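Local coordinates for Serine/threonine-protein kinase PknE (Mycobacterium tuberculosis, PDB 2H34) that transfers phosphate from ATP to serine and threonine residues of proteins through its cytoplasmic kinase domain, and probably supports survival of the bacterium in the infected host, at residues Q142-L147 with D171-L175. Residues are numbered along the deposited sequence; the frame is centred on the assembly and turned at random.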
ATOM      1  N   GLN A 142       2.484   1.638 -10.712  1.00 65.47           N
ATOM      2  CA  GLN A 142       1.498   2.599 -10.214  1.00 65.64           C
ATOM      3  C   GLN A 142       1.538   2.824  -8.707  1.00 66.34           C
ATOM      4  O   GLN A 142       1.373   3.949  -8.265  1.00 67.11           O
ATOM      5  CB  GLN A 142       0.083   2.178 -10.585  1.00 65.45           C
ATOM      6  CG  GLN A 142      -0.186   2.036 -12.043  1.00 64.53           C
ATOM      7  CD  GLN A 142      -1.507   1.352 -12.294  1.00 65.24           C
ATOM      8  OE1 GLN A 142      -1.544   0.154 -12.566  1.00 66.76           O
ATOM      9  NE2 GLN A 142      -2.605   2.098 -12.187  1.00 64.13           N
ATOM     10  N   ILE A 143       1.708   1.766  -7.912  1.00 66.72           N
ATOM     11  CA  ILE A 143       1.768   1.932  -6.468  1.00 66.93           C
ATOM     12  C   ILE A 143       3.081   2.583  -6.043  1.00 67.30           C
ATOM     13  O   ILE A 143       3.086   3.447  -5.165  1.00 67.58           O
ATOM     14  CB  ILE A 143       1.544   0.603  -5.708  1.00 67.03           C
ATOM     15  CG1 ILE A 143       0.081   0.214  -5.756  1.00 67.02           C
ATOM     16  CG2 ILE A 143       1.935   0.722  -4.245  1.00 66.34           C
ATOM     17  CD1 ILE A 143      -0.194  -0.718  -6.843  1.00 69.19           C
ATOM     18  N   GLY A 144       4.188   2.178  -6.665  1.00 67.24           N
ATOM     19  CA  GLY A 144       5.494   2.770  -6.352  1.00 67.26           C
ATOM     20  C   GLY A 144       5.453   4.267  -6.594  1.00 67.12           C
ATOM     21  O   GLY A 144       6.037   5.069  -5.846  1.00 66.66           O
ATOM     22  N   SER A 145       4.710   4.625  -7.633  1.00 66.79           N
ATOM     23  CA  SER A 145       4.472   6.008  -7.984  1.00 67.00           C
ATOM     24  C   SER A 145       3.750   6.728  -6.847  1.00 67.26           C
ATOM     25  O   SER A 145       4.196   7.784  -6.404  1.00 67.91           O
ATOM     26  CB  SER A 145       3.688   6.083  -9.303  1.00 66.67           C
ATOM     27  OG  SER A 145       3.428   7.408  -9.671  1.00 65.96           O
ATOM     28  N   ALA A 146       2.670   6.134  -6.341  1.00 67.29           N
ATOM     29  CA  ALA A 146       1.953   6.693  -5.200  1.00 67.04           C
ATOM     30  C   ALA A 146       2.875   6.826  -3.985  1.00 67.33           C
ATOM     31  O   ALA A 146       2.899   7.855  -3.313  1.00 67.59           O
ATOM     32  CB  ALA A 146       0.761   5.843  -4.872  1.00 66.87           C
ATOM     33  N   LEU A 147       3.644   5.778  -3.718  1.00 67.51           N
ATOM     34  CA  LEU A 147       4.557   5.781  -2.603  1.00 67.48           C
ATOM     35  C   LEU A 147       5.583   6.899  -2.724  1.00 67.96           C
ATOM     36  O   LEU A 147       5.784   7.643  -1.759  1.00 68.87           O
ATOM     37  CB  LEU A 147       5.258   4.436  -2.491  1.00 67.76           C
ATOM     38  CG  LEU A 147       4.433   3.215  -2.091  1.00 66.94           C
ATOM     39  CD1 LEU A 147       5.298   1.965  -2.149  1.00 64.40           C
ATOM     40  CD2 LEU A 147       3.849   3.404  -0.706  1.00 66.40           C
ATOM     41  N   ASP A 171      -6.864  -2.498 -14.778  1.00 67.90           N
ATOM     42  CA  ASP A 171      -5.682  -2.698 -13.946  1.00 66.42           C
ATOM     43  C   ASP A 171      -5.199  -1.382 -13.358  1.00 65.30           C
ATOM     44  O   ASP A 171      -4.014  -1.197 -13.138  1.00 65.42           O
ATOM     45  CB  ASP A 171      -4.546  -3.324 -14.763  1.00 66.57           C
ATOM     46  CG  ASP A 171      -4.594  -4.835 -14.786  1.00 66.95           C
ATOM     47  OD1 ASP A 171      -5.560  -5.428 -14.262  1.00 68.56           O
ATOM     48  OD2 ASP A 171      -3.643  -5.431 -15.328  1.00 66.99           O
ATOM     49  N   PHE A 172      -6.108  -0.451 -13.129  1.00 64.30           N
ATOM     50  CA  PHE A 172      -5.715   0.807 -12.544  1.00 63.00           C
ATOM     51  C   PHE A 172      -5.661   0.643 -11.041  1.00 63.16           C
ATOM     52  O   PHE A 172      -6.652   0.267 -10.423  1.00 63.60           O
ATOM     53  CB  PHE A 172      -6.689   1.902 -12.907  1.00 61.85           C
ATOM     54  CG  PHE A 172      -6.162   3.256 -12.647  1.00 60.28           C
ATOM     55  CD1 PHE A 172      -5.591   3.986 -13.659  1.00 58.48           C
ATOM     56  CD2 PHE A 172      -6.206   3.797 -11.374  1.00 60.66           C
ATOM     57  CE1 PHE A 172      -5.086   5.239 -13.426  1.00 58.81           C
ATOM     58  CE2 PHE A 172      -5.690   5.049 -11.127  1.00 60.32           C
ATOM     59  CZ  PHE A 172      -5.131   5.772 -12.163  1.00 60.50           C
ATOM     60  N   ALA A 173      -4.511   0.934 -10.451  1.00 63.05           N
ATOM     61  CA  ALA A 173      -4.309   0.653  -9.042  1.00 63.40           C
ATOM     62  C   ALA A 173      -4.097   1.892  -8.197  1.00 63.52           C
ATOM     63  O   ALA A 173      -3.326   2.765  -8.556  1.00 63.39           O
ATOM     64  CB  ALA A 173      -3.155  -0.309  -8.861  1.00 63.57           C
ATOM     65  N   TYR A 174      -4.777   1.935  -7.056  1.00 64.26           N
ATOM     66  CA  TYR A 174      -4.590   2.978  -6.065  1.00 64.93           C
ATOM     67  C   TYR A 174      -3.950   2.435  -4.812  1.00 66.25           C
ATOM     68  O   TYR A 174      -4.258   1.329  -4.374  1.00 66.30           O
ATOM     69  CB  TYR A 174      -5.927   3.536  -5.631  1.00 64.64           C
ATOM     70  CG  TYR A 174      -6.655   4.290  -6.675  1.00 63.00           C
ATOM     71  CD1 TYR A 174      -6.398   5.628  -6.874  1.00 62.65           C
ATOM     72  CD2 TYR A 174      -7.632   3.670  -7.450  1.00 62.33           C
ATOM     73  CE1 TYR A 174      -7.086   6.337  -7.844  1.00 63.87           C
ATOM     74  CE2 TYR A 174      -8.325   4.368  -8.405  1.00 61.70           C
ATOM     75  CZ  TYR A 174      -8.045   5.697  -8.592  1.00 62.18           C
ATOM     76  OH  TYR A 174      -8.702   6.405  -9.542  1.00 65.90           O
ATOM     77  N   LEU A 175      -3.095   3.245  -4.208  1.00 67.87           N
ATOM     78  CA  LEU A 175      -2.608   2.963  -2.869  1.00 69.52           C
ATOM     79  C   LEU A 175      -3.618   3.528  -1.878  1.00 70.86           C
ATOM     80  O   LEU A 175      -3.843   4.742  -1.852  1.00 70.50           O
ATOM     81  CB  LEU A 175      -1.223   3.593  -2.649  1.00 68.87           C
ATOM     82  CG  LEU A 175      -0.669   3.470  -1.228  1.00 68.36           C
ATOM     83  CD1 LEU A 175      -0.082   2.080  -0.984  1.00 67.20           C
ATOM     84  CD2 LEU A 175       0.358   4.549  -0.934  1.00 67.72           C
TER
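L175 reaches from the end of its strand onto the helix and meets three residues of it. Its CB sits on the methyl of A146, with L175 CB and A146 CB 3.7 Å apart. The two methyls then spread beyond it: L175 CD2 lies 3.7 Å from L147 CD2, while L175 CD1 faces I143 CG2 at 4.1 Å. With CG anti to the backbone N (chi1 175°), the isobutyl group of L175 runs across both I143 and L147 at about a right angle. The longer branch of I143 turns to A173, two residues back along the strand, with I143 CD1 and A173 CB 3.6 Å apart. Helix 133-152 is helix E of the kinase C-lobe, and strand 173-175 pairs antiparallel with strand 165-167 in the hairpin that links, in sequence, the catalytic loop to the DFG motif. The two axes diverge by 30°, and the apolar row of A173 and L175 lies along the helix. L147 also touches V160, next in sequence to the predicted proton acceptor D159, and helix 217-230 (helix F) touches I143 through L221 and L147 through D217. Toward the start of the strand the contact turns polar. Q142 stretches an extended chain to the backbone of D171-A173, its CD 3.5 Å from A173 N. The amide is probably turned over in the model; reversed, it might bond to both D171 O and A173 N. This same amide end lies over one face of the F172 ring, offset toward the rim, and F172 also stacks with H95. The carboxylate of D171 makes a salt bridge with R135, earlier on the same helix.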